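Local coordinates for aminopentol aminotransferase (Sphingopyxis macrogoltabida, PDB 6HBS), which transfers the amino group of hydrolysed fumonisin B1 (aminopentol) to pyruvate with the help of pyridoxal 5'-phosphate, giving 2-keto-HFB1 and L-alanine in fumonisin degradation, at the interface of chains A and B. Sequence-based numbering; all coordinates share one arbitrary frame. Chains: chain A/B, Aminopentol aminotransferase.

Contact 1: the interface of chains A and B. Residues chain A 150, 159, 163; chain B 126-127, 130.
A:Ile159 and A:Pro150 pack against B:Val127, joining two copies of a class-III, pyridoxal-phosphate-dependent aminotransferase, a family in which dimers are usual. The close-packed part is apolar. CD1, the end of the longer A:Ile159 branch, meets both methyls of B:Val127 and lies 3.9 Å from CG1. B:Val127 has CG1 anti to its backbone N (chi1 172°) and CG2 beside that N, and the second methyl also faces the A:Pro150 ring, with CG2 4.1 Å from A:Pro150 CG. The same ring carbon takes the terminal methyl of B:Met126, CE to A:Pro150 CG being 4.0 Å; the methionine chain runs extended as far as SD, then bends (chi3 81°), and crosses the proline nearly perpendicularly. The polar side is looser and hydrated. B:Arg130 reaches from helix 118-133 with its chain stretched from CG to NE, yet NH1 stays 4.0 Å from A:Asp163 OD1, too far for a direct salt bridge. Their planes are turned 40° apart. Water 1 fills the gap, 2.7 Å from the carboxylate oxygen A:Asp163 OD2 and 2.8 Å from B:Arg130 NH1, where it lies at the guanidinium edge, in its plane. The opposite charges may still attract across this water.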
loop_
_atom_site.group_PDB
_atom_site.type_symbol
_atom_site.label_atom_id
_atom_site.label_comp_id
_atom_site.label_asym_id
_atom_site.label_seq_id
_atom_site.Cartn_x
_atom_site.Cartn_y
_atom_site.Cartn_z
ATOM N N PRO A 150 2.403 12.155 5.554
ATOM C CA PRO A 150 2.804 13.497 5.975
ATOM C C PRO A 150 2.143 13.913 7.300
ATOM O O PRO A 150 2.794 14.602 8.105
ATOM C CB PRO A 150 2.404 14.384 4.777
ATOM C CG PRO A 150 2.480 13.420 3.584
ATOM C CD PRO A 150 1.980 12.089 4.139
ATOM N N ILE A 159 8.399 17.562 5.551
ATOM C CA ILE A 159 7.042 17.696 6.060
ATOM C C ILE A 159 6.773 19.166 6.404
ATOM O O ILE A 159 7.550 19.789 7.071
ATOM C CB ILE A 159 6.834 16.785 7.279
ATOM C CG1 ILE A 159 7.172 15.324 6.944
ATOM C CG2 ILE A 159 5.429 16.933 7.862
ATOM C CD1 ILE A 159 6.391 14.744 5.781
ATOM N N ASP A 163 0.869 20.228 6.812
ATOM C CA ASP A 163 0.493 18.789 6.680
ATOM C C ASP A 163 -0.198 18.257 7.949
ATOM O O ASP A 163 -0.880 17.239 7.885
ATOM C CB ASP A 163 1.728 17.942 6.351
ATOM C CG ASP A 163 2.309 18.174 4.965
ATOM O OD1 ASP A 163 1.535 18.507 4.055
ATOM O OD2 ASP A 163 3.559 18.047 4.814
ATOM N N MET B 126 6.937 13.719 -3.438
ATOM C CA MET B 126 6.481 15.043 -2.916
ATOM C C MET B 126 7.285 15.448 -1.673
ATOM O O MET B 126 7.889 16.528 -1.611
ATOM C CB MET B 126 4.994 14.983 -2.565
ATOM C CG MET B 126 4.502 16.207 -1.790
ATOM S SD MET B 126 2.734 16.145 -1.443
ATOM C CE MET B 126 2.694 15.078 -0.006
ATOM N N VAL B 127 7.326 14.539 -0.686
ATOM C CA VAL B 127 8.053 14.749 0.547
ATOM C C VAL B 127 9.565 14.867 0.252
ATOM O O VAL B 127 10.252 15.786 0.772
ATOM C CB VAL B 127 7.726 13.642 1.572
ATOM C CG1 VAL B 127 8.633 13.735 2.782
ATOM C CG2 VAL B 127 6.271 13.692 2.014
ATOM N N ARG B 130 10.395 18.319 -1.287
ATOM C CA ARG B 130 10.367 19.373 -0.295
ATOM C C ARG B 130 11.656 19.307 0.527
ATOM O O ARG B 130 12.298 20.342 0.775
ATOM C CB ARG B 130 9.083 19.299 0.536
ATOM C CG ARG B 130 7.857 19.718 -0.269
ATOM C CD ARG B 130 6.574 19.457 0.452
ATOM N NE ARG B 130 5.495 20.218 -0.157
ATOM C CZ ARG B 130 4.213 19.947 -0.002
ATOM N NH1 ARG B 130 3.853 18.934 0.772
ATOM N NH2 ARG B 130 3.301 20.687 -0.629
HETATM O O HOH W 1 5.001 17.264 2.725
#

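Contact 2: the interface of chains A and B. Residues chain A 40-42; chain B 81, 84-85, 88, 93.
This is a backbone-led, partly hydrated subunit interface in which a strand of one chain docks on a loop of the other, tying the two copies of the deposited dimer together. A:Ala42 N donates to the carbonyl oxygen B:Leu84 O at 2.9 Å in a fairly straight bond, 161° at the hydrogen. Water 3 bridges the same oxygen, at 3.0 Å from B:Leu84 O, to A:Ala42 O, so two carbonyls that can only accept share a neighbour able to donate. B:Leu84 lies along the backbone of A:Arg40 and A:Arg41: its CB sits 3.4 Å from A:Arg40 O, while its CD2 branch touches the guanidinium nitrogen NH1 of A:Arg40 at 3.7 Å. The A:Arg40 chain bends at chi3 (77°), which turns its guanidinium toward the leucine's CD2 branch. Its CG rests beside the carboxylate of B:Glu93, the two side chains running the same way; the charged ends do not meet, and any attraction is longer-range. A:Ala42 CB packs on B:Met88 SD at 3.9 Å. In the second shell, the amide nitrogen B:Gln81 NE2 bonds to B:Gly85 O at 3.0 Å, which may steady the loop at B:Leu84 and B:Gly85, and reaches A:Arg40 O through water 2. Strand 39-43 supplies the chain A side, and on chain B the contact runs from the end of helix 72-82 through the following loop to the approach to helix 94-105.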
loop_
_atom_site.group_PDB
_atom_site.type_symbol
_atom_site.label_atom_id
_atom_site.label_comp_id
_atom_site.label_asym_id
_atom_site.label_seq_id
_atom_site.Cartn_x
_atom_site.Cartn_y
_atom_site.Cartn_z
ATOM N N ARG A 40 17.454 -14.696 3.313
ATOM C CA ARG A 40 17.299 -15.625 2.186
ATOM C C ARG A 40 15.977 -16.386 2.285
ATOM O O ARG A 40 15.314 -16.658 1.266
ATOM C CB ARG A 40 18.510 -16.555 2.052
ATOM C CG ARG A 40 18.626 -17.148 0.650
ATOM C CD ARG A 40 19.756 -18.146 0.467
ATOM N NE ARG A 40 19.386 -19.429 1.050
ATOM C CZ ARG A 40 18.650 -20.362 0.450
ATOM N NH1 ARG A 40 18.195 -20.155 -0.779
ATOM N NH2 ARG A 40 18.383 -21.495 1.075
ATOM N N ARG A 41 15.597 -16.816 3.478
ATOM C CA ARG A 41 14.416 -17.655 3.585
ATOM C C ARG A 41 13.890 -17.622 5.019
ATOM O O ARG A 41 14.551 -17.126 5.924
ATOM C CB ARG A 41 14.684 -19.098 3.119
ATOM C CG ARG A 41 15.780 -19.819 3.893
ATOM C CD ARG A 41 15.886 -21.274 3.509
ATOM N NE ARG A 41 17.079 -21.823 4.145
ATOM C CZ ARG A 41 17.104 -22.857 4.988
ATOM N NH1 ARG A 41 15.976 -23.421 5.385
ATOM N NH2 ARG A 41 18.267 -23.353 5.388
ATOM N N ALA A 42 12.663 -18.129 5.173
ATOM C CA ALA A 42 11.980 -18.130 6.452
ATOM C C ALA A 42 11.060 -19.330 6.517
ATOM O O ALA A 42 10.531 -19.762 5.479
ATOM C CB ALA A 42 11.206 -16.834 6.654
ATOM N N GLN B 81 10.189 -17.949 -5.202
ATOM C CA GLN B 81 10.480 -17.103 -4.052
ATOM C C GLN B 81 9.583 -17.491 -2.872
ATOM O O GLN B 81 9.982 -17.430 -1.702
ATOM C CB GLN B 81 10.291 -15.626 -4.401
ATOM C CG GLN B 81 10.657 -14.702 -3.245
ATOM C CD GLN B 81 12.105 -14.853 -2.839
ATOM O OE1 GLN B 81 12.978 -15.004 -3.709
ATOM N NE2 GLN B 81 12.386 -14.723 -1.538
ATOM N N LEU B 84 10.970 -19.759 -0.469
ATOM C CA LEU B 84 12.037 -19.181 0.337
ATOM C C LEU B 84 11.436 -18.310 1.451
ATOM O O LEU B 84 11.477 -18.698 2.629
ATOM C CB LEU B 84 13.016 -18.397 -0.539
ATOM C CG LEU B 84 13.763 -19.228 -1.585
ATOM C CD1 LEU B 84 14.719 -18.354 -2.357
ATOM C CD2 LEU B 84 14.515 -20.406 -0.945
ATOM N N GLY B 85 10.817 -17.180 1.087
ATOM C CA GLY B 85 10.232 -16.309 2.105
ATOM C C GLY B 85 9.604 -15.103 1.433
ATOM O O GLY B 85 10.028 -14.751 0.304
ATOM N N MET B 88 9.371 -10.844 5.713
ATOM C CA MET B 88 10.323 -11.322 6.728
ATOM C C MET B 88 10.777 -10.132 7.575
ATOM O O MET B 88 10.410 -9.002 7.308
ATOM C CB MET B 88 11.529 -11.994 6.060
ATOM C CG MET B 88 11.141 -13.183 5.184
ATOM S SD MET B 88 12.535 -14.014 4.393
ATOM C CE MET B 88 13.006 -12.896 3.074
ATOM N N GLU B 93 17.540 -10.650 0.048
ATOM C CA GLU B 93 18.650 -10.316 -0.843
ATOM C C GLU B 93 18.168 -9.938 -2.252
ATOM O O GLU B 93 18.853 -9.178 -2.915
ATOM C CB GLU B 93 19.631 -11.485 -0.982
ATOM C CG GLU B 93 18.995 -12.765 -1.443
ATOM C CD GLU B 93 19.940 -13.964 -1.438
ATOM O OE1 GLU B 93 19.697 -14.883 -2.198
ATOM O OE2 GLU B 93 20.894 -13.967 -0.657
HETATM O O HOH W 2 15.164 -14.857 -0.862
HETATM O O HOH W 3 11.326 -21.487 3.605
#

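Contact 3: the interface of chains A and B. Residues chain A 10, 13-14, 38; chain B 92-93, 96-97.
B:Val96 pushes its two methyls between a helix and an aromatic ring of chain A. CG2 stands over one face of the A:Phe38 ring, 4.0 Å from its centroid and shifted toward the CZ and CE1 rim, in a CH-pi contact; it also meets A:Ala14 CB and A:Leu10 CD2. CG1, anti to the backbone N (chi1 -177°), turns the other way to A:Arg13, lying 3.6 Å from CB and over one face of the guanidinium. Beside it, CD1 of A:Leu10 abuts B:Glu93 CB at 3.4 Å, a close fit just before helix 94-105 begins. The ring carbon A:Phe38 CD1 also lies 3.6 Å from the carbonyl oxygen B:Ser92 O. Farther out, residues spaced along helix 5-17 set this surface: A:Leu10 and A:Ala14 line the valine, while A:Arg13 flanks it and bends at chi3 (56°) to carry its guanidinium back toward helix 94-105. B:Val96 and B:Asn97 are neighbours on that helix, one packing and the other bonding to the same arginine. A:Arg13 NH2 donates to the amide oxygen B:Asn97 OD1 at 2.9 Å, approaching from above the carbonyl plane with a bent angle of 139° at the hydrogen.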
loop_
_atom_site.group_PDB
_atom_site.type_symbol
_atom_site.label_atom_id
_atom_site.label_comp_id
_atom_site.label_asym_id
_atom_site.label_seq_id
_atom_site.Cartn_x
_atom_site.Cartn_y
_atom_site.Cartn_z
ATOM N N LEU A 10 26.152 -7.858 -0.567
ATOM C CA LEU A 10 24.804 -7.347 -0.723
ATOM C C LEU A 10 24.737 -5.909 -0.197
ATOM O O LEU A 10 24.143 -5.072 -0.837
ATOM C CB LEU A 10 23.822 -8.268 0.005
ATOM C CG LEU A 10 23.435 -9.531 -0.759
ATOM C CD1 LEU A 10 22.700 -10.506 0.143
ATOM C CD2 LEU A 10 22.578 -9.190 -1.978
ATOM N N ARG A 13 26.547 -3.546 -2.761
ATOM C CA ARG A 13 25.720 -3.393 -3.947
ATOM C C ARG A 13 24.502 -2.510 -3.605
ATOM O O ARG A 13 24.158 -1.606 -4.390
ATOM C CB ARG A 13 25.289 -4.752 -4.507
ATOM C CG ARG A 13 26.408 -5.548 -5.165
ATOM C CD ARG A 13 26.030 -6.996 -5.328
ATOM N NE ARG A 13 24.793 -7.179 -6.080
ATOM C CZ ARG A 13 24.020 -8.251 -5.993
ATOM N NH1 ARG A 13 24.362 -9.253 -5.195
ATOM N NH2 ARG A 13 22.919 -8.336 -6.721
ATOM N N ALA A 14 23.853 -2.783 -2.455
ATOM C CA ALA A 14 22.660 -2.082 -2.025
ATOM C C ALA A 14 22.927 -0.576 -1.933
ATOM O O ALA A 14 22.106 0.198 -2.397
ATOM C CB ALA A 14 22.101 -2.651 -0.725
ATOM N N PHE A 38 19.858 -8.272 5.035
ATOM C CA PHE A 38 19.255 -9.040 3.972
ATOM C C PHE A 38 19.132 -10.521 4.341
ATOM O O PHE A 38 20.085 -11.097 4.819
ATOM C CB PHE A 38 20.089 -8.867 2.703
ATOM C CG PHE A 38 20.034 -7.465 2.172
ATOM C CD1 PHE A 38 18.866 -6.999 1.589
ATOM C CD2 PHE A 38 21.100 -6.602 2.337
ATOM C CE1 PHE A 38 18.789 -5.705 1.115
ATOM C CE2 PHE A 38 21.023 -5.300 1.879
ATOM C CZ PHE A 38 19.868 -4.859 1.257
ATOM N N SER B 92 14.483 -9.602 1.516
ATOM C CA SER B 92 15.259 -10.591 0.844
ATOM C C SER B 92 16.433 -9.907 0.148
ATOM O O SER B 92 16.336 -8.740 -0.289
ATOM C CB SER B 92 14.439 -11.401 -0.153
ATOM O OG SER B 92 15.304 -12.134 -1.024
ATOM N N GLU B 93 17.540 -10.650 0.048
ATOM C CA GLU B 93 18.650 -10.316 -0.843
ATOM C C GLU B 93 18.168 -9.938 -2.252
ATOM O O GLU B 93 18.853 -9.178 -2.915
ATOM C CB GLU B 93 19.631 -11.485 -0.982
ATOM C CG GLU B 93 18.995 -12.765 -1.443
ATOM C CD GLU B 93 19.940 -13.964 -1.438
ATOM O OE1 GLU B 93 19.697 -14.883 -2.198
ATOM O OE2 GLU B 93 20.894 -13.967 -0.657
ATOM N N VAL B 96 18.096 -6.283 -3.673
ATOM C CA VAL B 96 19.248 -5.715 -4.331
ATOM C C VAL B 96 19.196 -5.974 -5.855
ATOM O O VAL B 96 19.378 -5.024 -6.638
ATOM C CB VAL B 96 20.559 -6.189 -3.667
ATOM C CG1 VAL B 96 21.763 -5.539 -4.310
ATOM C CG2 VAL B 96 20.568 -5.898 -2.176
ATOM N N ASN B 97 18.964 -7.224 -6.276
ATOM C CA ASN B 97 18.823 -7.594 -7.677
ATOM C C ASN B 97 17.745 -6.704 -8.338
ATOM O O ASN B 97 17.969 -6.177 -9.442
ATOM C CB ASN B 97 18.553 -9.085 -7.870
ATOM C CG ASN B 97 19.511 -10.017 -7.127
ATOM O OD1 ASN B 97 20.326 -9.619 -6.284
ATOM N ND2 ASN B 97 19.345 -11.298 -7.348
#

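Contacts 2 and 3 are neighbours, their C-alpha centres about 12 Å apart, and share B:Glu93, whose carboxylate end serves contact 2 and whose CB mainly serves contact 3. On chain A they are joined by adjoining sequence, A:Phe38 directly preceding strand 39-43, so together they probably form one stretch of interface. Contact 1 is a separate anchor, its C-alpha centre about 33 Å from that of contact 2 and 28 Å from that of contact 3, and uses helix 118-133 of chain B and, on chain A, loop residues and 3-10 helix 161-164. The two-fold axis repeats all three with chains exchanged, spreading the attachment points widely across the dimer.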